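Local atomic coordinates of hypothetical protein PH0730 (Pyrococcus horikoshii, PDB entry 2P8T), a protein that is of unknown function but may bind ATP and act as an aminoacyl-tRNA ligase, and probably has an N-terminal helix-turn-helix domain. Residues R52-H56 with L57-R61. Numbering follows the deposited sequence.
Sequences RKLSH and LDIIR
Leu54 and Ile59 join by backbone at the C-terminal end of helix 44-56: Ile59 N donates to Leu54 O at 2.9 Å, and Asp58, with positive phi, turns the chain out in a Schellman motif. Leu57 N keeps a helical bond to Lys53 O. Asp58 N reaches Ser55 O from well above its carbonyl plane. Ile60 N adds a weak bond to Leu54 O.

Leu54 carries the apolar side. Its CD2 meets Ile59 CG2 at 3.9 Å, while its CB lies 3.7 Å from Ile60 CG1. With chi1 at 71°, Ile60 CG1 sits between its own backbone N and carbonyl carbon and faces the last helical turn. The Leu57 side chain crosses that of Lys53 at a slant, its CD1 4.1 Å from both CG and CE. Cutting Leu57 back to an alanine is likely to leave these Lys53 methylenes without their apolar neighbour and open a gap beside them.

Arg61 bends at chi2 (-75°) and returns to the helix end. Its NH1 donates to Ser55 O at 2.8 Å, nearly straight (169°), with the oxygen close to the guanidinium plane. Water 1 takes a bond from Arg61 NH2 and gives one to His56 O. Asp58 OD1 lies over one guanidinium face, 3.6 Å from Arg61 NH2, a pairing of charges alone.

Helix 44-56 followed by antiparallel strands 60-62 and 67-69 is consistent with a winged helix-turn-helix domain, this turn leading into the wing. Ser55 O thus has two donors, and the positive Arg61 probably also offsets the negative end of the helix dipole.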
loop_
_atom_site.group_PDB
_atom_site.type_symbol
_atom_site.label_atom_id
_atom_site.label_comp_id
_atom_site.label_asym_id
_atom_site.label_seq_id
_atom_site.Cartn_x
_atom_site.Cartn_y
_atom_site.Cartn_z
ATOM N N ARG A 52 -19.772 -1.100 -5.818
ATOM C CA ARG A 52 -20.942 -1.967 -5.759
ATOM C C ARG A 52 -20.608 -3.349 -5.227
ATOM O O ARG A 52 -21.338 -3.871 -4.392
ATOM C CB ARG A 52 -21.694 -2.023 -7.089
ATOM C CG ARG A 52 -22.853 -1.030 -7.180
ATOM C CD ARG A 52 -22.694 0.139 -6.206
ATOM N NE ARG A 52 -23.164 1.414 -6.741
ATOM C CZ ARG A 52 -22.354 2.383 -7.156
ATOM N NH1 ARG A 52 -21.038 2.213 -7.106
ATOM N NH2 ARG A 52 -22.865 3.516 -7.625
ATOM N N LYS A 53 -19.499 -3.946 -5.674
ATOM C CA LYS A 53 -19.138 -5.250 -5.142
ATOM C C LYS A 53 -18.875 -5.151 -3.647
ATOM O O LYS A 53 -19.334 -5.994 -2.887
ATOM C CB LYS A 53 -17.911 -5.850 -5.852
ATOM C CG LYS A 53 -17.656 -7.308 -5.483
ATOM C CD LYS A 53 -18.708 -8.230 -6.086
ATOM C CE LYS A 53 -18.399 -9.685 -5.757
ATOM N NZ LYS A 53 -19.414 -10.557 -6.417
ATOM N N LEU A 54 -18.142 -4.115 -3.238
ATOM C CA LEU A 54 -17.895 -3.911 -1.797
ATOM C C LEU A 54 -19.206 -3.760 -1.029
ATOM O O LEU A 54 -19.359 -4.357 0.038
ATOM C CB LEU A 54 -16.974 -2.716 -1.562
ATOM C CG LEU A 54 -15.537 -2.922 -2.026
ATOM C CD1 LEU A 54 -14.806 -1.617 -1.914
ATOM C CD2 LEU A 54 -14.817 -4.018 -1.219
ATOM N N SER A 55 -20.179 -3.056 -1.614
ATOM C CA SER A 55 -21.513 -2.931 -0.987
ATOM C C SER A 55 -22.266 -4.267 -0.854
ATOM O O SER A 55 -22.840 -4.572 0.196
ATOM C CB SER A 55 -22.390 -1.914 -1.752
ATOM O OG SER A 55 -23.619 -1.728 -1.043
ATOM N N HIS A 56 -22.248 -5.074 -1.923
ATOM C CA HIS A 56 -22.925 -6.362 -1.925
ATOM C C HIS A 56 -22.345 -7.259 -0.861
ATOM O O HIS A 56 -23.077 -7.978 -0.179
ATOM C CB HIS A 56 -22.831 -7.049 -3.305
ATOM C CG HIS A 56 -23.479 -6.262 -4.398
ATOM N ND1 HIS A 56 -23.219 -6.487 -5.734
ATOM C CD2 HIS A 56 -24.318 -5.202 -4.349
ATOM C CE1 HIS A 56 -23.891 -5.613 -6.463
ATOM N NE2 HIS A 56 -24.563 -4.816 -5.647
ATOM N N LEU A 57 -21.030 -7.163 -0.687
ATOM C CA LEU A 57 -20.317 -7.997 0.257
ATOM C C LEU A 57 -20.352 -7.448 1.696
ATOM O O LEU A 57 -19.726 -8.021 2.587
ATOM C CB LEU A 57 -18.873 -8.181 -0.224
ATOM C CG LEU A 57 -18.729 -9.187 -1.374
ATOM C CD1 LEU A 57 -17.304 -9.139 -1.852
ATOM C CD2 LEU A 57 -19.111 -10.601 -0.953
ATOM N N ASP A 58 -21.091 -6.363 1.897
ATOM C CA ASP A 58 -21.276 -5.731 3.228
ATOM C C ASP A 58 -19.931 -5.280 3.798
ATOM O O ASP A 58 -19.683 -5.377 5.009
ATOM C CB ASP A 58 -21.976 -6.670 4.214
ATOM C CG ASP A 58 -22.366 -5.965 5.525
ATOM O OD1 ASP A 58 -22.712 -4.766 5.468
ATOM O OD2 ASP A 58 -22.296 -6.620 6.600
ATOM N N ILE A 59 -19.063 -4.807 2.911
ATOM C CA ILE A 59 -17.760 -4.318 3.333
ATOM C C ILE A 59 -17.810 -2.819 3.489
ATOM O O ILE A 59 -17.164 -2.263 4.377
ATOM C CB ILE A 59 -16.635 -4.784 2.390
ATOM C CG1 ILE A 59 -16.451 -6.298 2.558
ATOM C CG2 ILE A 59 -15.320 -4.061 2.675
ATOM C CD1 ILE A 59 -15.506 -6.940 1.502
ATOM N N ILE A 60 -18.593 -2.175 2.637
ATOM C CA ILE A 60 -18.866 -0.740 2.751
ATOM C C ILE A 60 -20.365 -0.448 2.699
ATOM O O ILE A 60 -21.165 -1.284 2.265
ATOM C CB ILE A 60 -18.165 0.104 1.657
ATOM C CG1 ILE A 60 -18.804 -0.132 0.271
ATOM C CG2 ILE A 60 -16.642 -0.121 1.659
ATOM C CD1 ILE A 60 -18.264 0.765 -0.798
ATOM N N ARG A 61 -20.726 0.737 3.175
ATOM C CA ARG A 61 -22.081 1.255 3.054
ATOM C C ARG A 61 -21.972 2.710 2.643
ATOM O O ARG A 61 -20.942 3.341 2.880
ATOM C CB ARG A 61 -22.859 1.102 4.372
ATOM C CG ARG A 61 -23.453 -0.302 4.625
ATOM C CD ARG A 61 -24.697 -0.556 3.758
ATOM N NE ARG A 61 -25.185 -1.941 3.782
ATOM C CZ ARG A 61 -24.732 -2.921 2.993
ATOM N NH1 ARG A 61 -23.734 -2.699 2.138
ATOM N NH2 ARG A 61 -25.270 -4.134 3.070
HETATM O O HOH W 1 -25.117 -6.703 1.481
#